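PDB 6S6H: chromosome-partitioning protein ParB from Caulobacter vibrioides NA1000, which binds the centromeric parS site near the DNA origin of replication and takes part in chromosome partitioning. Local coordinates for residues B[6-14]-B[34-45]. Sequence-based numbering, arbitrary orientation.
With nucleotides of chain D.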
loop_
_atom_site.group_PDB
_atom_site.type_symbol
_atom_site.label_atom_id
_atom_site.label_comp_id
_atom_site.label_asym_id
_atom_site.label_seq_id
_atom_site.Cartn_x
_atom_site.Cartn_y
_atom_site.Cartn_z
ATOM N N GLU B 6 21.974 12.971 -9.074
ATOM C CA GLU B 6 20.609 12.771 -9.642
ATOM C C GLU B 6 20.004 11.480 -9.082
ATOM O O GLU B 6 18.827 11.507 -8.683
ATOM C CB GLU B 6 20.637 12.670 -11.169
ATOM C CG GLU B 6 21.035 13.955 -11.867
ATOM C CD GLU B 6 20.963 13.902 -13.386
ATOM O OE1 GLU B 6 21.320 14.912 -14.025
ATOM O OE2 GLU B 6 20.549 12.856 -13.927
ATOM N N ILE B 7 20.784 10.395 -9.073
ATOM C CA ILE B 7 20.324 9.026 -8.691
ATOM C C ILE B 7 19.868 9.039 -7.227
ATOM O O ILE B 7 18.755 8.553 -6.956
ATOM C CB ILE B 7 21.423 7.979 -8.965
ATOM C CG1 ILE B 7 21.578 7.740 -10.470
ATOM C CG2 ILE B 7 21.148 6.682 -8.215
ATOM C CD1 ILE B 7 22.757 6.873 -10.853
ATOM N N GLY B 8 20.698 9.577 -6.330
ATOM C CA GLY B 8 20.405 9.675 -4.887
ATOM C C GLY B 8 19.128 10.455 -4.616
ATOM O O GLY B 8 18.344 10.020 -3.752
ATOM N N ILE B 9 18.926 11.567 -5.330
ATOM C CA ILE B 9 17.734 12.458 -5.197
ATOM C C ILE B 9 16.482 11.674 -5.606
ATOM O O ILE B 9 15.483 11.737 -4.862
ATOM C CB ILE B 9 17.910 13.745 -6.030
ATOM C CG1 ILE B 9 19.003 14.641 -5.445
ATOM C CG2 ILE B 9 16.593 14.494 -6.172
ATOM C CD1 ILE B 9 19.485 15.713 -6.389
ATOM N N ILE B 10 16.539 10.974 -6.743
ATOM C CA ILE B 10 15.417 10.148 -7.283
ATOM C C ILE B 10 15.106 9.027 -6.282
ATOM O O ILE B 10 13.921 8.847 -5.944
ATOM C CB ILE B 10 15.757 9.608 -8.690
ATOM C CG1 ILE B 10 15.839 10.741 -9.718
ATOM C CG2 ILE B 10 14.761 8.540 -9.119
ATOM C CD1 ILE B 10 16.622 10.396 -10.964
ATOM N N GLU B 11 16.141 8.323 -5.819
ATOM C CA GLU B 11 16.039 7.201 -4.848
ATOM C C GLU B 11 15.282 7.651 -3.592
ATOM O O GLU B 11 14.459 6.865 -3.095
ATOM C CB GLU B 11 17.431 6.692 -4.470
ATOM C CG GLU B 11 18.043 5.772 -5.511
ATOM C CD GLU B 11 19.458 5.319 -5.198
ATOM O OE1 GLU B 11 19.781 4.156 -5.496
ATOM O OE2 GLU B 11 20.235 6.126 -4.657
ATOM N N ASN B 12 15.546 8.864 -3.100
ATOM C CA ASN B 12 15.110 9.316 -1.749
ATOM C C ASN B 12 13.717 9.960 -1.797
ATOM O O ASN B 12 13.199 10.289 -0.715
ATOM C CB ASN B 12 16.149 10.234 -1.100
ATOM C CG ASN B 12 17.242 9.449 -0.404
ATOM O OD1 ASN B 12 17.198 9.264 0.809
ATOM N ND2 ASN B 12 18.204 8.954 -1.166
ATOM N N VAL B 13 13.115 10.113 -2.978
ATOM C CA VAL B 13 11.727 10.652 -3.118
ATOM C C VAL B 13 10.783 9.794 -2.265
ATOM O O VAL B 13 10.028 10.376 -1.462
ATOM C CB VAL B 13 11.276 10.701 -4.592
ATOM C CG1 VAL B 13 9.779 10.973 -4.722
ATOM C CG2 VAL B 13 12.082 11.719 -5.387
ATOM N N GLN B 14 10.845 8.467 -2.424
ATOM C CA GLN B 14 9.937 7.491 -1.755
ATOM C C GLN B 14 10.361 7.276 -0.293
ATOM O O GLN B 14 9.492 6.873 0.504
ATOM C CB GLN B 14 9.904 6.169 -2.528
ATOM C CG GLN B 14 11.164 5.322 -2.382
ATOM C CD GLN B 14 11.244 4.220 -3.415
ATOM O OE1 GLN B 14 10.231 3.743 -3.927
ATOM N NE2 GLN B 14 12.462 3.803 -3.726
ATOM N N PHE B 34 16.199 16.490 -15.461
ATOM C CA PHE B 34 17.282 15.502 -15.718
ATOM C C PHE B 34 17.003 14.735 -17.015
ATOM O O PHE B 34 17.835 13.878 -17.384
ATOM C CB PHE B 34 17.453 14.542 -14.539
ATOM C CG PHE B 34 17.771 15.198 -13.219
ATOM C CD1 PHE B 34 18.451 16.405 -13.159
ATOM C CD2 PHE B 34 17.417 14.585 -12.027
ATOM C CE1 PHE B 34 18.744 16.993 -11.939
ATOM C CE2 PHE B 34 17.715 15.174 -10.808
ATOM C CZ PHE B 34 18.375 16.378 -10.766
ATOM N N GLU B 35 15.877 15.032 -17.671
ATOM C CA GLU B 35 15.507 14.489 -19.007
ATOM C C GLU B 35 15.536 12.958 -18.941
ATOM O O GLU B 35 16.258 12.342 -19.746
ATOM C CB GLU B 35 16.455 15.041 -20.072
ATOM C CG GLU B 35 16.539 16.554 -20.077
ATOM C CD GLU B 35 17.550 17.098 -21.067
ATOM O OE1 GLU B 35 18.580 17.639 -20.614
ATOM O OE2 GLU B 35 17.310 16.970 -22.285
ATOM N N ARG B 36 14.789 12.384 -17.996
ATOM C CA ARG B 36 14.728 10.920 -17.744
ATOM C C ARG B 36 13.299 10.440 -18.007
ATOM O O ARG B 36 12.360 11.217 -17.748
ATOM C CB ARG B 36 15.195 10.611 -16.317
ATOM C CG ARG B 36 16.578 11.160 -15.987
ATOM C CD ARG B 36 16.974 10.985 -14.531
ATOM N NE ARG B 36 17.627 9.702 -14.298
ATOM C CZ ARG B 36 18.918 9.519 -14.031
ATOM N NH1 ARG B 36 19.750 10.543 -13.932
ATOM N NH2 ARG B 36 19.373 8.292 -13.850
ATOM N N THR B 37 13.151 9.218 -18.525
ATOM C CA THR B 37 11.842 8.599 -18.870
ATOM C C THR B 37 11.170 8.067 -17.599
ATOM O O THR B 37 11.850 7.952 -16.566
ATOM C CB THR B 37 12.005 7.468 -19.896
ATOM O OG1 THR B 37 12.812 6.439 -19.320
ATOM C CG2 THR B 37 12.614 7.938 -21.199
ATOM N N GLN B 38 9.879 7.743 -17.690
ATOM C CA GLN B 38 9.125 6.994 -16.648
ATOM C C GLN B 38 9.859 5.674 -16.359
ATOM O O GLN B 38 9.998 5.317 -15.168
ATOM C CB GLN B 38 7.690 6.727 -17.107
ATOM C CG GLN B 38 6.829 7.981 -17.224
ATOM C CD GLN B 38 5.377 7.656 -17.488
ATOM O OE1 GLN B 38 5.025 6.519 -17.799
ATOM N NE2 GLN B 38 4.518 8.657 -17.359
ATOM N N GLU B 39 10.318 4.995 -17.417
ATOM C CA GLU B 39 11.053 3.702 -17.354
ATOM C C GLU B 39 12.343 3.870 -16.543
ATOM O O GLU B 39 12.627 2.981 -15.724
ATOM C CB GLU B 39 11.366 3.199 -18.767
ATOM C CG GLU B 39 12.170 1.910 -18.798
ATOM C CD GLU B 39 11.490 0.715 -18.155
ATOM O OE1 GLU B 39 12.209 -0.188 -17.683
ATOM O OE2 GLU B 39 10.241 0.684 -18.135
ATOM N N ASN B 40 13.094 4.951 -16.779
ATOM C CA ASN B 40 14.395 5.232 -16.108
ATOM C C ASN B 40 14.156 5.455 -14.609
ATOM O O ASN B 40 14.875 4.836 -13.805
ATOM C CB ASN B 40 15.126 6.417 -16.745
ATOM C CG ASN B 40 16.343 6.859 -15.959
ATOM O OD1 ASN B 40 16.221 7.575 -14.965
ATOM N ND2 ASN B 40 17.520 6.446 -16.397
ATOM N N ILE B 41 13.184 6.303 -14.256
ATOM C CA ILE B 41 12.793 6.591 -12.843
ATOM C C ILE B 41 12.442 5.266 -12.162
ATOM O O ILE B 41 13.002 4.994 -11.087
ATOM C CB ILE B 41 11.622 7.595 -12.766
ATOM C CG1 ILE B 41 11.991 8.961 -13.352
ATOM C CG2 ILE B 41 11.113 7.719 -11.334
ATOM C CD1 ILE B 41 13.172 9.631 -12.684
ATOM N N ALA B 42 11.556 4.482 -12.781
ATOM C CA ALA B 42 11.075 3.171 -12.287
ATOM C C ALA B 42 12.269 2.281 -11.924
ATOM O O ALA B 42 12.301 1.782 -10.785
ATOM C CB ALA B 42 10.193 2.522 -13.325
ATOM N N GLN B 43 13.220 2.109 -12.848
ATOM C CA GLN B 43 14.427 1.261 -12.645
ATOM C C GLN B 43 15.284 1.837 -11.508
ATOM O O GLN B 43 15.860 1.037 -10.756
ATOM C CB GLN B 43 15.231 1.134 -13.942
ATOM C CG GLN B 43 14.597 0.196 -14.958
ATOM C CD GLN B 43 15.484 -0.080 -16.150
ATOM O OE1 GLN B 43 16.655 0.294 -16.187
ATOM N NE2 GLN B 43 14.923 -0.740 -17.152
ATOM N N THR B 44 15.352 3.167 -11.382
ATOM C CA THR B 44 16.142 3.881 -10.340
ATOM C C THR B 44 15.560 3.595 -8.950
ATOM O O THR B 44 16.358 3.335 -8.032
ATOM C CB THR B 44 16.196 5.394 -10.602
ATOM O OG1 THR B 44 16.675 5.595 -11.932
ATOM C CG2 THR B 44 17.082 6.137 -9.625
ATOM N N ILE B 45 14.231 3.645 -8.803
ATOM C CA ILE B 45 13.535 3.543 -7.484
ATOM C C ILE B 45 13.103 2.095 -7.218
ATOM O O ILE B 45 12.500 1.866 -6.157
ATOM C CB ILE B 45 12.346 4.525 -7.400
ATOM C CG1 ILE B 45 11.138 4.056 -8.215
ATOM C CG2 ILE B 45 12.784 5.928 -7.795
ATOM C CD1 ILE B 45 9.903 4.903 -8.021
ATOM P P DT D 3 8.046 8.974 -21.151
ATOM O OP1 DT D 3 8.371 10.387 -20.831
ATOM O OP2 DT D 3 8.649 7.876 -20.354
ATOM O "O5'" DT D 3 6.461 8.826 -21.114
ATOM C "C5'" DT D 3 5.624 9.568 -22.027
ATOM C "C4'" DT D 3 4.219 9.014 -22.041
ATOM O "O4'" DT D 3 4.209 7.672 -22.582
ATOM C "C3'" DT D 3 3.529 8.923 -20.671
ATOM O "O3'" DT D 3 2.351 9.744 -20.662
ATOM C "C2'" DT D 3 3.203 7.445 -20.518
ATOM C "C1'" DT D 3 3.145 6.987 -21.954
ATOM N N1 DT D 3 3.328 5.537 -22.173
ATOM C C2 DT D 3 2.279 4.836 -22.727
ATOM O O2 DT D 3 1.220 5.356 -23.039
ATOM N N3 DT D 3 2.518 3.496 -22.905
ATOM C C4 DT D 3 3.669 2.802 -22.587
ATOM O O4 DT D 3 3.733 1.594 -22.802
ATOM C C5 DT D 3 4.727 3.598 -22.005
ATOM C C7 DT D 3 6.014 2.931 -21.630
ATOM C C6 DT D 3 4.505 4.907 -21.827
ATOM P P DG D 4 1.356 9.757 -19.395
ATOM O OP1 DG D 4 0.907 11.156 -19.178
ATOM O OP2 DG D 4 2.007 9.027 -18.277
ATOM O "O5'" DG D 4 0.110 8.921 -19.931
ATOM C "C5'" DG D 4 -0.729 9.457 -20.972
ATOM C "C4'" DG D 4 -2.036 8.702 -21.044
ATOM O "O4'" DG D 4 -1.789 7.328 -21.425
ATOM C "C3'" DG D 4 -2.817 8.636 -19.734
ATOM O "O3'" DG D 4 -4.215 8.762 -20.000
ATOM C "C2'" DG D 4 -2.447 7.275 -19.175
ATOM C "C1'" DG D 4 -2.279 6.443 -20.433
ATOM N N9 DG D 4 -1.327 5.345 -20.315
ATOM C C8 DG D 4 -0.002 5.434 -19.965
ATOM N N7 DG D 4 0.607 4.279 -19.964
ATOM C C5 DG D 4 -0.373 3.375 -20.345
ATOM C C6 DG D 4 -0.306 1.969 -20.523
ATOM O O6 DG D 4 0.665 1.219 -20.370
ATOM N N1 DG D 4 -1.531 1.445 -20.922
ATOM C C2 DG D 4 -2.676 2.178 -21.120
ATOM N N2 DG D 4 -3.763 1.489 -21.503
ATOM N N3 DG D 4 -2.752 3.488 -20.956
ATOM C C4 DG D 4 -1.572 4.018 -20.571
#
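Ile10 packs as a knob into a hole formed by Phe34, Ile41, Thr44 and Ile45, fastening the helical segment 6-11 across helix 38-45 at a crossing angle of -78°. Its two branches divide the work: Ile10 CG2 meets Ile45 CG2 at 3.5 Å and also touches Thr44 CG2, while Ile10 CD1 reaches Ile41 CD1 and lies over one face of the Arg36 guanidinium.

An extended chain (chi2 -175°) lays Glu6 flat along Phe34, its CG in CH-pi contact 3.5 Å above the ring centroid and its carboxylate stacked nearly parallel to the ring. Glu6 OE2 forms a salt bridge with Arg36 NH1 at the guanidinium edge, the two planes 76° apart, although the modelled separation is doubtfully short. Arg36 NE donates to Asn40 OD1 at 2.6 Å, which helps fix the guanidinium's rotation.

At the other end, Gln14 NE2 donates to Ile45 O at 3.1 Å, in the carbonyl plane and on a lone pair.

Beyond the interface, Thr37 OG1 caps helix 38-45 through Asn40 N, and Gln38 N binds the DT3 phosphate of chain D at OP2 (2.9 Å). The arrangement joins an N-terminal helix to the first helix of the helix-turn-helix, 38-45 and 49-57, in ParB's DNA-binding domain.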